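Local coordinates for protein biuret hydrolase (Pseudomonas sp., PDB 6C62) that hydrolyses 1-carboxybiuret to urea-1,3-dicarboxylate and ammonia in the degradation of atrazine, as a member of the amidase family, at residues Pro136-Gly148 / Thr372-Ile384. Sequence-based numbering, arbitrary orientation. Where two conformers were deposited one is given.
Sequences PTRNPHDTGRIAG and TPISAPAIGTEWI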
loop_
_atom_site.group_PDB
_atom_site.type_symbol
_atom_site.label_atom_id
_atom_site.label_comp_id
_atom_site.label_asym_id
_atom_site.label_seq_id
_atom_site.Cartn_x
_atom_site.Cartn_y
_atom_site.Cartn_z
ATOM N N PRO A 136 -23.018 18.792 20.428
ATOM C CA PRO A 136 -22.167 19.572 19.536
ATOM C C PRO A 136 -21.183 20.409 20.296
ATOM O O PRO A 136 -21.479 20.851 21.453
ATOM C CB PRO A 136 -23.151 20.506 18.815
ATOM C CG PRO A 136 -24.223 20.713 19.824
ATOM C CD PRO A 136 -24.385 19.379 20.524
ATOM N N THR A 137 -20.029 20.668 19.703
ATOM C CA THR A 137 -19.156 21.769 20.160
ATOM C C THR A 137 -19.611 23.050 19.493
ATOM O O THR A 137 -19.894 23.052 18.302
ATOM C CB THR A 137 -17.698 21.463 19.844
ATOM O OG1 THR A 137 -17.279 20.346 20.642
ATOM C CG2 THR A 137 -16.802 22.641 20.190
ATOM N N ARG A 138 -19.662 24.150 20.233
ATOM C CA ARG A 138 -20.218 25.399 19.707
ATOM C C ARG A 138 -19.123 26.401 19.427
ATOM O O ARG A 138 -18.151 26.530 20.185
ATOM C CB ARG A 138 -21.255 25.985 20.661
ATOM C CG ARG A 138 -22.463 25.079 20.897
ATOM C CD ARG A 138 -23.480 25.692 21.898
ATOM N NE ARG A 138 -24.634 24.791 21.970
ATOM C CZ ARG A 138 -25.684 24.819 21.144
ATOM N NH1 ARG A 138 -25.847 25.743 20.185
ATOM N NH2 ARG A 138 -26.600 23.844 21.268
ATOM N N ASN A 139 -19.276 27.159 18.347
ATOM C CA ASN A 139 -18.304 28.173 17.978
ATOM C C ASN A 139 -18.284 29.283 19.013
ATOM O O ASN A 139 -19.313 29.937 19.226
ATOM C CB ASN A 139 -18.670 28.740 16.616
ATOM C CG ASN A 139 -17.531 29.439 15.964
ATOM O OD1 ASN A 139 -16.954 30.353 16.549
ATOM N ND2 ASN A 139 -17.184 29.018 14.735
ATOM N N PRO A 140 -17.131 29.578 19.625
ATOM C CA PRO A 140 -17.092 30.666 20.599
ATOM C C PRO A 140 -17.367 32.034 20.037
ATOM O O PRO A 140 -17.736 32.882 20.800
ATOM C CB PRO A 140 -15.642 30.589 21.129
ATOM C CG PRO A 140 -15.256 29.197 20.934
ATOM C CD PRO A 140 -15.862 28.853 19.620
ATOM N N HIS A 141 -17.203 32.253 18.742
ATOM C CA HIS A 141 -17.581 33.565 18.149
ATOM C C HIS A 141 -19.086 33.709 17.910
ATOM O O HIS A 141 -19.575 34.837 17.698
ATOM C CB HIS A 141 -16.837 33.824 16.837
ATOM C CG HIS A 141 -15.345 33.775 16.996
ATOM N ND1 HIS A 141 -14.663 34.614 17.843
ATOM C CD2 HIS A 141 -14.421 32.908 16.497
ATOM C CE1 HIS A 141 -13.371 34.322 17.806
ATOM N NE2 HIS A 141 -13.195 33.278 17.007
ATOM N N ASP A 142 -19.819 32.595 17.882
ATOM C CA ASP A 142 -21.281 32.621 17.767
ATOM C C ASP A 142 -21.765 31.225 18.070
ATOM O O ASP A 142 -21.680 30.300 17.211
ATOM C CB ASP A 142 -21.678 33.079 16.372
ATOM C CG ASP A 142 -23.205 33.057 16.127
ATOM O OD1 ASP A 142 -23.972 32.462 16.899
ATOM O OD2 ASP A 142 -23.638 33.631 15.105
ATOM N N THR A 143 -22.311 31.062 19.278
ATOM C CA THR A 143 -22.612 29.756 19.777
ATOM C C THR A 143 -23.798 29.058 19.138
ATOM O O THR A 143 -24.016 27.898 19.440
ATOM C CB THR A 143 -22.716 29.719 21.297
ATOM O OG1 THR A 143 -23.756 30.564 21.723
ATOM C CG2 THR A 143 -21.349 30.197 21.981
ATOM N N GLY A 144 -24.508 29.720 18.215
ATOM C CA GLY A 144 -25.489 29.014 17.386
ATOM C C GLY A 144 -24.848 28.392 16.119
ATOM O O GLY A 144 -25.525 27.745 15.323
ATOM N N ARG A 145 -23.540 28.577 15.953
ATOM C CA ARG A 145 -22.825 28.094 14.749
ATOM C C ARG A 145 -21.834 26.967 15.099
ATOM O O ARG A 145 -21.377 26.838 16.228
ATOM C CB ARG A 145 -22.131 29.255 14.066
ATOM C CG ARG A 145 -23.128 30.297 13.527
ATOM C CD ARG A 145 -22.377 31.389 12.911
ATOM N NE ARG A 145 -23.209 32.426 12.323
ATOM C CZ ARG A 145 -23.839 32.335 11.144
ATOM N NH1 ARG A 145 -23.830 31.223 10.405
ATOM N NH2 ARG A 145 -24.520 33.373 10.708
ATOM N N ILE A 146 -21.544 26.149 14.108
ATOM C CA ILE A 146 -20.588 25.031 14.299
ATOM C C ILE A 146 -19.157 25.536 14.515
ATOM O O ILE A 146 -18.752 26.585 14.007
ATOM C CB ILE A 146 -20.609 24.041 13.119
ATOM C CG1 ILE A 146 -20.056 24.665 11.849
ATOM C CG2 ILE A 146 -21.998 23.461 12.904
ATOM C CD1 ILE A 146 -19.818 23.653 10.730
ATOM N N ALA A 147 -18.400 24.752 15.262
ATOM C CA ALA A 147 -16.967 24.938 15.418
ATOM C C ALA A 147 -16.175 24.323 14.239
ATOM O O ALA A 147 -15.011 24.550 14.116
ATOM C CB ALA A 147 -16.515 24.289 16.693
ATOM N N GLY A 148 -16.804 23.523 13.401
ATOM C CA GLY A 148 -16.081 22.824 12.369
ATOM C C GLY A 148 -15.670 21.506 12.982
ATOM O O GLY A 148 -16.077 21.181 14.118
ATOM N N THR A 372 -11.998 26.857 3.779
ATOM C CA THR A 372 -13.369 26.362 3.722
ATOM C C THR A 372 -14.126 27.230 2.713
ATOM O O THR A 372 -13.702 28.372 2.467
ATOM C CB THR A 372 -14.066 26.458 5.110
ATOM O OG1 THR A 372 -13.885 27.776 5.659
ATOM C CG2 THR A 372 -13.527 25.449 6.046
ATOM N N PRO A 373 -15.193 26.697 2.090
ATOM C CA PRO A 373 -15.929 27.463 1.059
ATOM C C PRO A 373 -16.694 28.653 1.624
ATOM O O PRO A 373 -16.842 29.645 0.933
ATOM C CB PRO A 373 -16.884 26.455 0.447
ATOM C CG PRO A 373 -16.566 25.149 1.044
ATOM C CD PRO A 373 -15.717 25.343 2.252
ATOM N N ILE A 374 -17.130 28.544 2.877
ATOM C CA ILE A 374 -17.842 29.558 3.602
ATOM C C ILE A 374 -17.406 29.538 5.099
ATOM O O ILE A 374 -16.739 28.590 5.558
ATOM C CB ILE A 374 -19.376 29.269 3.571
ATOM C CG1 ILE A 374 -19.690 27.859 4.104
ATOM C CG2 ILE A 374 -19.956 29.335 2.162
ATOM C CD1 ILE A 374 -21.121 27.655 4.510
ATOM N N SER A 375 -17.823 30.555 5.844
ATOM C CA SER A 375 -17.662 30.584 7.302
ATOM C C SER A 375 -18.698 29.698 7.993
ATOM O O SER A 375 -19.591 29.158 7.332
ATOM C CB SER A 375 -17.779 32.022 7.804
ATOM O OG SER A 375 -16.621 32.715 7.408
ATOM N N ALA A 376 -18.614 29.578 9.320
ATOM C CA ALA A 376 -19.366 28.593 10.039
ATOM C C ALA A 376 -20.890 28.691 9.829
ATOM O O ALA A 376 -21.462 29.733 10.094
ATOM C CB ALA A 376 -19.043 28.659 11.513
ATOM N N PRO A 377 -21.529 27.610 9.330
ATOM C CA PRO A 377 -22.970 27.604 9.257
ATOM C C PRO A 377 -23.618 27.311 10.616
ATOM O O PRO A 377 -22.896 26.956 11.607
ATOM C CB PRO A 377 -23.245 26.513 8.249
ATOM C CG PRO A 377 -22.121 25.578 8.383
ATOM C CD PRO A 377 -20.943 26.477 8.582
ATOM N N ALA A 378 -24.935 27.494 10.683
ATOM C CA ALA A 378 -25.701 27.188 11.905
ATOM C C ALA A 378 -25.587 25.701 12.245
ATOM O O ALA A 378 -25.559 24.857 11.386
ATOM C CB ALA A 378 -27.206 27.553 11.708
ATOM N N ILE A 379 -25.564 25.408 13.531
ATOM C CA ILE A 379 -25.717 24.070 14.012
ATOM C C ILE A 379 -27.032 23.501 13.468
ATOM O O ILE A 379 -28.011 24.178 13.486
ATOM C CB ILE A 379 -25.711 24.051 15.544
ATOM C CG1 ILE A 379 -24.266 24.220 16.035
ATOM C CG2 ILE A 379 -26.357 22.763 16.110
ATOM C CD1 ILE A 379 -24.151 24.699 17.461
ATOM N N GLY A 380 -27.006 22.272 12.948
ATOM C CA GLY A 380 -28.191 21.655 12.349
ATOM C C GLY A 380 -28.420 21.882 10.868
ATOM O O GLY A 380 -29.474 21.486 10.312
ATOM N N THR A 381 -27.439 22.500 10.191
ATOM C CA THR A 381 -27.553 22.826 8.752
ATOM C C THR A 381 -27.372 21.546 7.972
ATOM O O THR A 381 -26.396 20.811 8.189
ATOM C CB THR A 381 -26.521 23.880 8.316
ATOM O OG1 THR A 381 -26.761 25.084 9.030
ATOM C CG2 THR A 381 -26.633 24.244 6.831
ATOM N N GLU A 382 -28.322 21.252 7.075
ATOM C CA GLU A 382 -28.225 20.115 6.200
ATOM C C GLU A 382 -27.602 20.391 4.826
ATOM O O GLU A 382 -26.943 19.510 4.265
ATOM C CB GLU A 382 -29.598 19.482 6.024
ATOM C CG GLU A 382 -30.065 18.777 7.307
ATOM C CD GLU A 382 -29.378 17.407 7.485
ATOM O OE1 GLU A 382 -29.210 16.665 6.489
ATOM O OE2 GLU A 382 -28.967 17.089 8.617
ATOM N N TRP A 383 -27.902 21.581 4.284
ATOM C CA TRP A 383 -27.504 21.955 2.919
ATOM C C TRP A 383 -26.889 23.334 2.933
ATOM O O TRP A 383 -27.371 24.189 3.634
ATOM C CB TRP A 383 -28.659 21.891 1.885
ATOM C CG TRP A 383 -29.068 20.487 1.624
ATOM C CD1 TRP A 383 -28.427 19.560 0.838
ATOM C CD2 TRP A 383 -30.179 19.807 2.217
ATOM N NE1 TRP A 383 -29.066 18.332 0.934
ATOM C CE2 TRP A 383 -30.143 18.461 1.774
ATOM C CE3 TRP A 383 -31.178 20.193 3.112
ATOM C CZ2 TRP A 383 -31.118 17.499 2.180
ATOM C CZ3 TRP A 383 -32.145 19.261 3.498
ATOM C CH2 TRP A 383 -32.094 17.920 3.045
ATOM N N ILE A 384 -25.799 23.526 2.181
ATOM C CA ILE A 384 -25.229 24.875 1.958
ATOM C C ILE A 384 -25.213 25.210 0.487
ATOM O O ILE A 384 -25.306 24.332 -0.355
ATOM C CB ILE A 384 -23.813 24.986 2.509
ATOM C CG1 ILE A 384 -22.844 24.026 1.793
ATOM C CG2 ILE A 384 -23.823 24.719 4.024
ATOM C CD1 ILE A 384 -21.398 24.374 2.054
#
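I379 lays its long branch across the loop 138-146, built on two type I turns: CD1 ends 3.4 Å from NH1 of R138 and also meets O of R145. CG1 lies anti to the carbonyl carbon (chi1 -76°), which sends this branch over the loop, where it crosses the R138 side chain at about a right angle. An extended arginine suits that place, since its methylenes offer CG to the methyl while NH1 closes the loop through an almost straight bond to O of T143, in the guanidinium plane.

I146 splits its contacts between two neighbours: CD1 packs 3.7 Å from CD of P377 and CG2 lies against CG1 of I379; a beta-branched isoleucine can meet both at once, one with each branch. Two backbone bonds fix the register, I379 N to G144 O (2.9 Å) and I146 N to P377 O (3.0 Å). R145 runs out past A376, where NH1 gives a weak bond to O of A376 and NE forms a salt bridge to OD2 of D142, although its hydrogen bond is poorly angled and weak.

A376 brings its CB to 3.3 Å from O of I146 and up to ND2 of N139, an approach so close that a methyl suits it. N139 ND2 donates to I146 O and to L181 O, while OD1 makes an Asx turn with H141 N; an alanine here would probably leave both carbonyls without this donor and the N-H of H141 without its Asx-turn acceptor.

The single R145-A378 bridge joins the end of a type I turn to the start of a type II turn, linking two loops of the amidase fold, with I146 about 11 Å from the probable catalytic serines S150 and S174 (side chain to side chain).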